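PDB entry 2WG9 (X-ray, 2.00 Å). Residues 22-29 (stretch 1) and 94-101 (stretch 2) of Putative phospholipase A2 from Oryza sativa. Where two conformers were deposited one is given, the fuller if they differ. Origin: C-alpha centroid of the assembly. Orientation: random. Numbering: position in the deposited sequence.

Stretch 1 (22-29) TCESQFCT
Stretch 2 (94-101) TFPGNKCN

A short extended segment can be fastened to an irregular loop by one covalent bond, one hydrogen bond and one aromatic ring, and residues 22-29 and 94-101 of this putative phospholipase A2 illustrate the principle, burying 345 Å² between them. The register runs from Cys 23 near Phe 95 (CA to CA 7.5 Å) through Ser 25 near Lys 99 (5.4 Å) to Cys 28 near Cys 100 (5.4 Å), so both chains advance in the same sense.

Cys 23 (phi/psi -78/103, chi1 m) lays its CB over one face of the buried Phe 95 ring, 3.9 Å from the centroid, a CH-pi contact; its SG is bonded elsewhere in the structure. The ring, at chi1 52° and chi2 -83°, also brings CZ to 3.4 Å from Glu 24 O. The CA-to-CB bond of Glu 24 points away from stretch 2, in strand 24-26, and its OE2 accepts from Thr 22 OG1 at 2.8 Å.

Ser 25 (-154/73, chi1 p) is the polar centre. Its CB packs 3.5 Å from Cys 100 SG and 3.3 Å from Asn 98 OD1. Its OG accepts a nearly straight hydrogen bond from Lys 99 N (2.9 Å, 168°). A water links Ser 25 OG (2.9 Å) with Cys 23 O (2.8 Å) and Gly 97 O (3.1 Å), donating to both carbonyls. The type II turn from Phe 95 to Asn 98 presents Gly 97 O; Gly 97, at 84/8, suits it because a CB would jam against the preceding carbonyl. Asn 98 (chi1 t) steadies the loop, OD1 accepting from Cys 100 N at 3.0 Å.

Gln 26 and Phe 27 (47/49) direct CB away. The chain turns at Cys 28 (-48/-31), whose SG joins Cys 100 SG at 2.0 Å, with both chi1 m and chi3 -82°. Thr 29 does not touch stretch 2.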

# COMPACT_ATOMS: atom_id res chain seq x y z
N THR A 22 13.38 4.76 -3.96
CA THR A 22 13.00 6.05 -4.55
C THR A 22 11.51 6.33 -4.37
O THR A 22 10.68 5.44 -4.51
CB THR A 22 13.40 6.13 -6.06
OG1 THR A 22 12.62 7.14 -6.72
CG2 THR A 22 13.16 4.82 -6.77
N CYS A 23 11.19 7.58 -4.05
CA CYS A 23 9.81 8.01 -3.91
C CYS A 23 9.19 8.22 -5.29
O CYS A 23 9.44 9.24 -5.94
CB CYS A 23 9.72 9.30 -3.08
SG CYS A 23 10.40 9.11 -1.41
N GLU A 24 8.38 7.26 -5.72
CA GLU A 24 7.74 7.29 -7.03
C GLU A 24 6.38 7.99 -7.03
O GLU A 24 5.76 8.18 -5.97
CB GLU A 24 7.61 5.87 -7.60
CG GLU A 24 8.95 5.18 -7.92
CD GLU A 24 9.78 5.96 -8.93
OE1 GLU A 24 9.21 6.49 -9.90
OE2 GLU A 24 11.01 6.04 -8.76
N SER A 25 5.93 8.41 -8.21
CA SER A 25 4.58 8.94 -8.36
C SER A 25 4.13 8.73 -9.80
O SER A 25 4.05 9.68 -10.60
CB SER A 25 4.49 10.41 -7.92
OG SER A 25 5.53 11.20 -8.46
N GLN A 26 3.84 7.47 -10.12
CA GLN A 26 3.53 7.00 -11.47
C GLN A 26 2.16 6.35 -11.50
O GLN A 26 1.76 5.67 -10.55
CB GLN A 26 4.58 5.99 -11.93
CG GLN A 26 6.02 6.52 -12.00
CD GLN A 26 6.22 7.52 -13.12
OE1 GLN A 26 5.66 7.37 -14.22
NE2 GLN A 26 7.02 8.56 -12.86
N PHE A 27 1.44 6.54 -12.61
CA PHE A 27 0.11 5.98 -12.80
C PHE A 27 -0.77 6.21 -11.57
O PHE A 27 -1.43 5.29 -11.07
CB PHE A 27 0.20 4.49 -13.18
CG PHE A 27 0.97 4.24 -14.45
CD1 PHE A 27 2.28 3.78 -14.41
CD2 PHE A 27 0.38 4.47 -15.69
CE1 PHE A 27 2.99 3.55 -15.58
CE2 PHE A 27 1.08 4.24 -16.87
CZ PHE A 27 2.39 3.78 -16.83
N CYS A 28 -0.78 7.46 -11.10
CA CYS A 28 -1.43 7.88 -9.86
C CYS A 28 -2.86 7.37 -9.68
O CYS A 28 -3.29 7.14 -8.55
CB CYS A 28 -1.41 9.40 -9.76
SG CYS A 28 0.27 10.10 -9.84
N THR A 29 -3.59 7.21 -10.78
CA THR A 29 -5.00 6.83 -10.73
C THR A 29 -5.31 5.49 -11.40
O THR A 29 -6.48 5.09 -11.48
CB THR A 29 -5.90 7.92 -11.36
OG1 THR A 29 -5.55 8.08 -12.74
CG2 THR A 29 -5.73 9.23 -10.64
N THR A 94 3.59 15.88 1.90
CA THR A 94 4.04 14.78 1.08
C THR A 94 5.48 15.06 0.65
O THR A 94 6.05 16.11 0.99
CB THR A 94 3.11 14.52 -0.13
OG1 THR A 94 3.48 13.29 -0.78
CG2 THR A 94 3.16 15.67 -1.13
N PHE A 95 6.08 14.12 -0.06
CA PHE A 95 7.45 14.25 -0.52
C PHE A 95 7.56 15.24 -1.68
O PHE A 95 6.61 15.39 -2.47
CB PHE A 95 8.05 12.89 -0.88
CG PHE A 95 7.20 12.08 -1.84
CD1 PHE A 95 6.12 11.32 -1.37
CD2 PHE A 95 7.49 12.08 -3.20
CE1 PHE A 95 5.35 10.58 -2.24
CE2 PHE A 95 6.73 11.32 -4.09
CZ PHE A 95 5.65 10.58 -3.61
N PRO A 96 8.70 15.96 -1.77
CA PRO A 96 8.89 16.84 -2.91
C PRO A 96 8.97 16.06 -4.21
O PRO A 96 9.56 14.97 -4.25
CB PRO A 96 10.21 17.55 -2.61
CG PRO A 96 10.86 16.79 -1.53
CD PRO A 96 9.81 16.02 -0.80
N GLY A 97 8.39 16.61 -5.26
CA GLY A 97 8.38 15.93 -6.55
C GLY A 97 7.27 14.91 -6.71
O GLY A 97 7.25 14.17 -7.70
N ASN A 98 6.35 14.86 -5.75
CA ASN A 98 5.17 13.99 -5.84
C ASN A 98 4.22 14.49 -6.93
O ASN A 98 3.56 15.51 -6.76
CB ASN A 98 4.45 13.92 -4.49
CG ASN A 98 3.36 12.86 -4.46
OD1 ASN A 98 3.13 12.14 -5.43
ND2 ASN A 98 2.69 12.76 -3.32
N LYS A 99 4.17 13.77 -8.04
CA LYS A 99 3.30 14.13 -9.17
C LYS A 99 1.86 13.69 -8.94
O LYS A 99 0.96 14.04 -9.72
CB LYS A 99 3.84 13.53 -10.47
CG LYS A 99 5.30 13.86 -10.78
CD LYS A 99 5.46 15.27 -11.33
CE LYS A 99 6.86 15.49 -11.88
NZ LYS A 99 7.90 15.45 -10.81
N CYS A 100 1.64 12.90 -7.89
CA CYS A 100 0.32 12.41 -7.55
C CYS A 100 -0.37 13.36 -6.58
O CYS A 100 0.28 14.18 -5.92
CB CYS A 100 0.38 11.01 -6.94
SG CYS A 100 1.03 9.69 -8.01
N ASN A 101 -1.69 13.25 -6.51
CA ASN A 101 -2.47 13.91 -5.48
C ASN A 101 -2.71 12.93 -4.34
O ASN A 101 -3.23 11.83 -4.57
CB ASN A 101 -3.80 14.38 -6.08
CG ASN A 101 -4.65 15.14 -5.10
OD1 ASN A 101 -5.40 14.55 -4.32
ND2 ASN A 101 -4.54 16.47 -5.12
O HOH W 1 8.22 11.23 -7.44